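Hypothetical protein VC0802 (Vibrio cholerae, PDB 1ZVP) is of unknown function but carries two ACT domains, a fold that often binds small regulatory ligands, and may be a transport protein. Local coordinates at the interface of chains A and B. Numbering follows the deposited sequence. Chains: chain A/B, hypothetical protein VC0802.

Contact 1: the interface of chains A and B. Residues chain A 26, 69, 71, 101, 103, 116; chain B 82-83.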
loop_
_atom_site.group_PDB
_atom_site.type_symbol
_atom_site.label_atom_id
_atom_site.label_comp_id
_atom_site.label_asym_id
_atom_site.label_seq_id
_atom_site.Cartn_x
_atom_site.Cartn_y
_atom_site.Cartn_z
ATOM N N PHE A 26 9.887 -5.971 6.634
ATOM C CA PHE A 26 10.308 -5.243 5.439
ATOM C C PHE A 26 11.818 -5.260 5.363
ATOM O O PHE A 26 12.501 -4.921 6.333
ATOM C CB PHE A 26 9.810 -3.799 5.481
ATOM C CG PHE A 26 8.366 -3.643 5.110
ATOM C CD1 PHE A 26 8.009 -3.026 3.920
ATOM C CD2 PHE A 26 7.360 -4.113 5.946
ATOM C CE1 PHE A 26 6.675 -2.878 3.564
ATOM C CE2 PHE A 26 6.018 -3.977 5.596
ATOM C CZ PHE A 26 5.674 -3.356 4.402
ATOM N N ALA A 69 11.250 -4.174 12.409
ATOM C CA ALA A 69 10.361 -4.677 13.443
ATOM C C ALA A 69 9.448 -5.740 12.827
ATOM O O ALA A 69 9.272 -5.777 11.603
ATOM C CB ALA A 69 9.540 -3.528 14.007
ATOM N N PHE A 71 5.913 -7.257 11.768
ATOM C CA PHE A 71 4.592 -6.778 11.382
ATOM C C PHE A 71 3.597 -7.940 11.273
ATOM O O PHE A 71 3.985 -9.092 11.036
ATOM C CB PHE A 71 4.650 -5.997 10.056
ATOM C CG PHE A 71 5.408 -4.698 10.146
ATOM C CD1 PHE A 71 4.772 -3.532 10.548
ATOM C CD2 PHE A 71 6.768 -4.641 9.833
ATOM C CE1 PHE A 71 5.478 -2.324 10.639
ATOM C CE2 PHE A 71 7.481 -3.442 9.923
ATOM C CZ PHE A 71 6.837 -2.284 10.323
ATOM N N SER A 101 0.417 2.600 13.163
ATOM C CA SER A 101 0.825 2.990 11.821
ATOM C C SER A 101 0.386 1.928 10.818
ATOM O O SER A 101 0.433 0.743 11.106
ATOM C CB SER A 101 2.331 3.243 11.752
ATOM O OG SER A 101 3.060 2.029 11.811
ATOM N N ASN A 103 0.969 0.384 7.142
ATOM C CA ASN A 103 1.763 0.295 5.943
ATOM C C ASN A 103 0.989 -0.482 4.921
ATOM O O ASN A 103 0.965 -1.704 4.976
ATOM C CB ASN A 103 3.096 -0.372 6.244
ATOM C CG ASN A 103 3.881 0.385 7.283
ATOM O OD1 ASN A 103 4.380 1.483 7.023
ATOM N ND2 ASN A 103 3.980 -0.182 8.476
ATOM N N GLN A 116 2.344 -3.034 13.291
ATOM C CA GLN A 116 3.227 -3.569 14.336
ATOM C C GLN A 116 2.626 -4.834 14.919
ATOM O O GLN A 116 1.419 -4.883 15.176
ATOM C CB GLN A 116 3.387 -2.565 15.473
ATOM C CG GLN A 116 3.728 -1.153 15.042
ATOM C CD GLN A 116 5.189 -0.799 15.210
ATOM O OE1 GLN A 116 5.511 0.338 15.542
ATOM N NE2 GLN A 116 6.083 -1.764 14.986
ATOM N N LEU B 82 8.682 2.949 8.678
ATOM C CA LEU B 82 7.594 1.949 8.661
ATOM C C LEU B 82 6.773 1.902 9.978
ATOM O O LEU B 82 5.898 1.041 10.156
ATOM C CB LEU B 82 8.132 0.544 8.292
ATOM C CG LEU B 82 8.458 0.072 6.861
ATOM C CD1 LEU B 82 7.453 0.540 5.804
ATOM C CD2 LEU B 82 9.849 0.481 6.472
ATOM N N GLU B 83 7.070 2.821 10.898
ATOM C CA GLU B 83 6.250 3.017 12.104
ATOM C C GLU B 83 6.102 4.501 12.489
ATOM O O GLU B 83 6.374 4.893 13.628
ATOM C CB GLU B 83 6.729 2.159 13.291
ATOM C CG GLU B 83 8.235 2.162 13.547
ATOM C CD GLU B 83 8.927 0.951 12.947
ATOM O OE1 GLU B 83 9.911 1.146 12.192
ATOM O OE2 GLU B 83 8.482 -0.191 13.228
#
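Chi1 of -59° in A:Asn103, and a similar first torsion in B:Leu82, turn both side chains beside their own backbone nitrogens, and the two cross at about a right angle where a loop of chain B meets the sheet face of chain A. The carboxamide of A:Asn103, on strand 103-106, thereby presents its N-H to the main-chain carbonyl of B:Leu82. Donor ND2 of A:Asn103 lies 2.8 Å from O of B:Leu82, with 159° at the hydrogen, so the bond is fairly straight. The acceptor sits close to the amide plane, whereas the donor is tilted from the carbonyl plane. The same carbonyl oxygen stands 3.4 Å from CE1 of A:Phe71, at the far rim of the ring; the A:Ser101 hydroxyl offers at most a weak additional bond. The A:Asn103 bond would help hold the loop backbone beside the leucine.

Packing continues along that side chain. CB of B:Leu82 rests 3.7 Å from CZ of A:Phe71, whose side chain runs across it at roughly a right angle. Further out, the branch methyl CD1 lies over one face of the A:Phe26 ring, displaced toward the rim, 4.1 Å from CD1 of A:Phe26. Roughly perpendicular to the direction of that ring, the same methyl is 3.9 Å from CG of A:Asn103, so the residue that holds the carbonyl also borders the leucine tip.

B:Glu83 follows, its CG tucked in between its own N and C and the chain bent at chi2. It crosses the similarly bent A:Gln116, the amide and carboxylate planes standing 42° apart. Their meeting is a near approach without an assigned hydrogen bond: NE2 of A:Gln116 is 3.4 Å from the carboxylate OE2 of B:Glu83. That carboxylate oxygen also reaches the methyl of A:Ala69, with OE2 of B:Glu83 3.6 Å from CB of A:Ala69.

Contact 2: the interface of chains A and B. Residues chain A 44-45, 106; chain B 42-43, 73, 105, 112, 114.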
loop_
_atom_site.group_PDB
_atom_site.type_symbol
_atom_site.label_atom_id
_atom_site.label_comp_id
_atom_site.label_asym_id
_atom_site.label_seq_id
_atom_site.Cartn_x
_atom_site.Cartn_y
_atom_site.Cartn_z
ATOM N N THR A 44 6.654 -7.332 -3.073
ATOM C CA THR A 44 7.842 -6.883 -3.775
ATOM C C THR A 44 7.579 -5.451 -4.264
ATOM O O THR A 44 6.482 -5.150 -4.739
ATOM C CB THR A 44 8.116 -7.873 -4.944
ATOM O OG1 THR A 44 9.005 -8.896 -4.492
ATOM C CG2 THR A 44 8.702 -7.218 -6.137
ATOM N N PHE A 45 8.549 -4.557 -4.101
ATOM C CA PHE A 45 8.498 -3.257 -4.769
ATOM C C PHE A 45 9.900 -2.838 -5.177
ATOM O O PHE A 45 10.823 -2.848 -4.370
ATOM C CB PHE A 45 7.806 -2.159 -3.924
ATOM C CG PHE A 45 7.415 -0.944 -4.733
ATOM C CD1 PHE A 45 6.118 -0.792 -5.204
ATOM C CD2 PHE A 45 8.356 0.020 -5.074
ATOM C CE1 PHE A 45 5.753 0.306 -5.978
ATOM C CE2 PHE A 45 8.001 1.121 -5.859
ATOM C CZ PHE A 45 6.692 1.260 -6.310
ATOM N N ALA A 106 -1.496 -2.201 -1.746
ATOM C CA ALA A 106 -2.652 -2.527 -2.570
ATOM C C ALA A 106 -2.348 -3.748 -3.444
ATOM O O ALA A 106 -1.399 -3.742 -4.240
ATOM C CB ALA A 106 -3.044 -1.332 -3.425
ATOM N N ILE B 42 7.081 -3.774 -11.370
ATOM C CA ILE B 42 7.574 -2.817 -10.388
ATOM C C ILE B 42 7.144 -3.253 -8.996
ATOM O O ILE B 42 7.835 -2.980 -8.014
ATOM C CB ILE B 42 7.133 -1.365 -10.706
ATOM C CG1 ILE B 42 7.936 -0.365 -9.870
ATOM C CG2 ILE B 42 5.616 -1.184 -10.540
ATOM C CD1 ILE B 42 7.630 1.078 -10.167
ATOM N N ALA B 43 6.015 -3.952 -8.925
ATOM C CA ALA B 43 5.481 -4.447 -7.664
ATOM C C ALA B 43 4.863 -5.828 -7.823
ATOM O O ALA B 43 4.461 -6.220 -8.915
ATOM C CB ALA B 43 4.461 -3.472 -7.085
ATOM N N LEU B 73 2.322 6.915 -11.211
ATOM C CA LEU B 73 2.999 6.607 -9.959
ATOM C C LEU B 73 3.608 7.858 -9.332
ATOM O O LEU B 73 4.372 8.585 -9.963
ATOM C CB LEU B 73 4.052 5.516 -10.154
ATOM C CG LEU B 73 5.063 5.324 -9.026
ATOM C CD1 LEU B 73 4.408 4.787 -7.765
ATOM C CD2 LEU B 73 6.162 4.408 -9.491
ATOM N N ILE B 105 1.243 1.544 -2.301
ATOM C CA ILE B 105 2.188 0.491 -1.927
ATOM C C ILE B 105 3.300 1.071 -1.064
ATOM O O ILE B 105 4.060 1.924 -1.513
ATOM C CB ILE B 105 2.755 -0.311 -3.131
ATOM C CG1 ILE B 105 1.613 -0.787 -4.040
ATOM C CG2 ILE B 105 3.605 -1.491 -2.629
ATOM C CD1 ILE B 105 2.031 -1.670 -5.191
ATOM N N HIS B 112 4.485 4.737 -2.103
ATOM C CA HIS B 112 4.262 4.924 -3.526
ATOM C C HIS B 112 2.769 4.825 -3.786
ATOM O O HIS B 112 2.100 3.911 -3.307
ATOM C CB HIS B 112 5.033 3.869 -4.323
ATOM C CG HIS B 112 6.463 3.725 -3.898
ATOM N ND1 HIS B 112 7.468 4.540 -4.376
ATOM C CD2 HIS B 112 7.051 2.879 -3.020
ATOM C CE1 HIS B 112 8.616 4.193 -3.819
ATOM N NE2 HIS B 112 8.390 3.190 -2.992
ATOM N N PHE B 114 -0.377 4.840 -6.543
ATOM C CA PHE B 114 -0.894 4.731 -7.909
ATOM C C PHE B 114 -2.261 5.393 -7.984
ATOM O O PHE B 114 -3.209 4.959 -7.341
ATOM C CB PHE B 114 -0.948 3.270 -8.371
ATOM C CG PHE B 114 0.400 2.625 -8.478
ATOM C CD1 PHE B 114 1.072 2.594 -9.699
ATOM C CD2 PHE B 114 1.013 2.068 -7.350
ATOM C CE1 PHE B 114 2.342 2.021 -9.805
ATOM C CE2 PHE B 114 2.279 1.474 -7.440
ATOM C CZ PHE B 114 2.948 1.447 -8.674
#
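Strands 43-47 of the two chains meet in an antiparallel beta bridge, A:Phe45 pairing with B:Ala43, and the phenyl group of A:Phe45 extends from it into chain B. Its CG is anti to the backbone N (chi1 -164°), which directs the ring toward strands 103-106 and 111-116 of the partner. There it stacks on the imidazole of B:His112. The planes differ by 10° and the centroids are 4.1 Å apart, evidence for a nearly parallel face-to-face arrangement; CE2 of A:Phe45 lies over the centre of the imidazole. CZ of A:Phe45 and CG of B:His112 approach to 3.5 Å. On the opposite face, toward the rim, comes the main-chain oxygen of B:Ile42, while CD1 of B:Ile42 reaches CZ of A:Phe45 at 4.0 Å.

Off the ring plane on opposite sides, CG2 of B:Ile105 and CB of B:Ala43 each lie 3.7 Å from CD1 of A:Phe45, whereas CE2 of B:Phe114 meets CE1 of A:Phe45 in that plane at 3.9 Å. Within chain B, CD1 of B:Leu73 packs on one face of the B:Phe114 ring and touches A:Phe45 marginally at most. With 119 Å² of A:Phe45 hidden by the partner, the phenyl inserts deeply. By pairing strands 43-47 of the two chains and seating an aromatic ring in the other subunit, this contact would hold the two chains together if the deposited dimer is the biological one.

About 16 Å separates the C-alpha centres of contact 1 and contact 2. They have no residue position in common, but both draw on strands 103-106 and 111-116 and on the strand beginning at 71 (71-77 in chain A, 71-76 in chain B), with chain A supplying the receiving surface in contact 1 and chain B in contact 2. The interface is two-fold symmetric, so each contact recurs with the chains exchanged, and both chains insert groups as well as receive them. Loop docking in one place and strand pairing in the other therefore link the same two subunits at separated points, which should restrict their relative rotation and is consistent with a stable dimer.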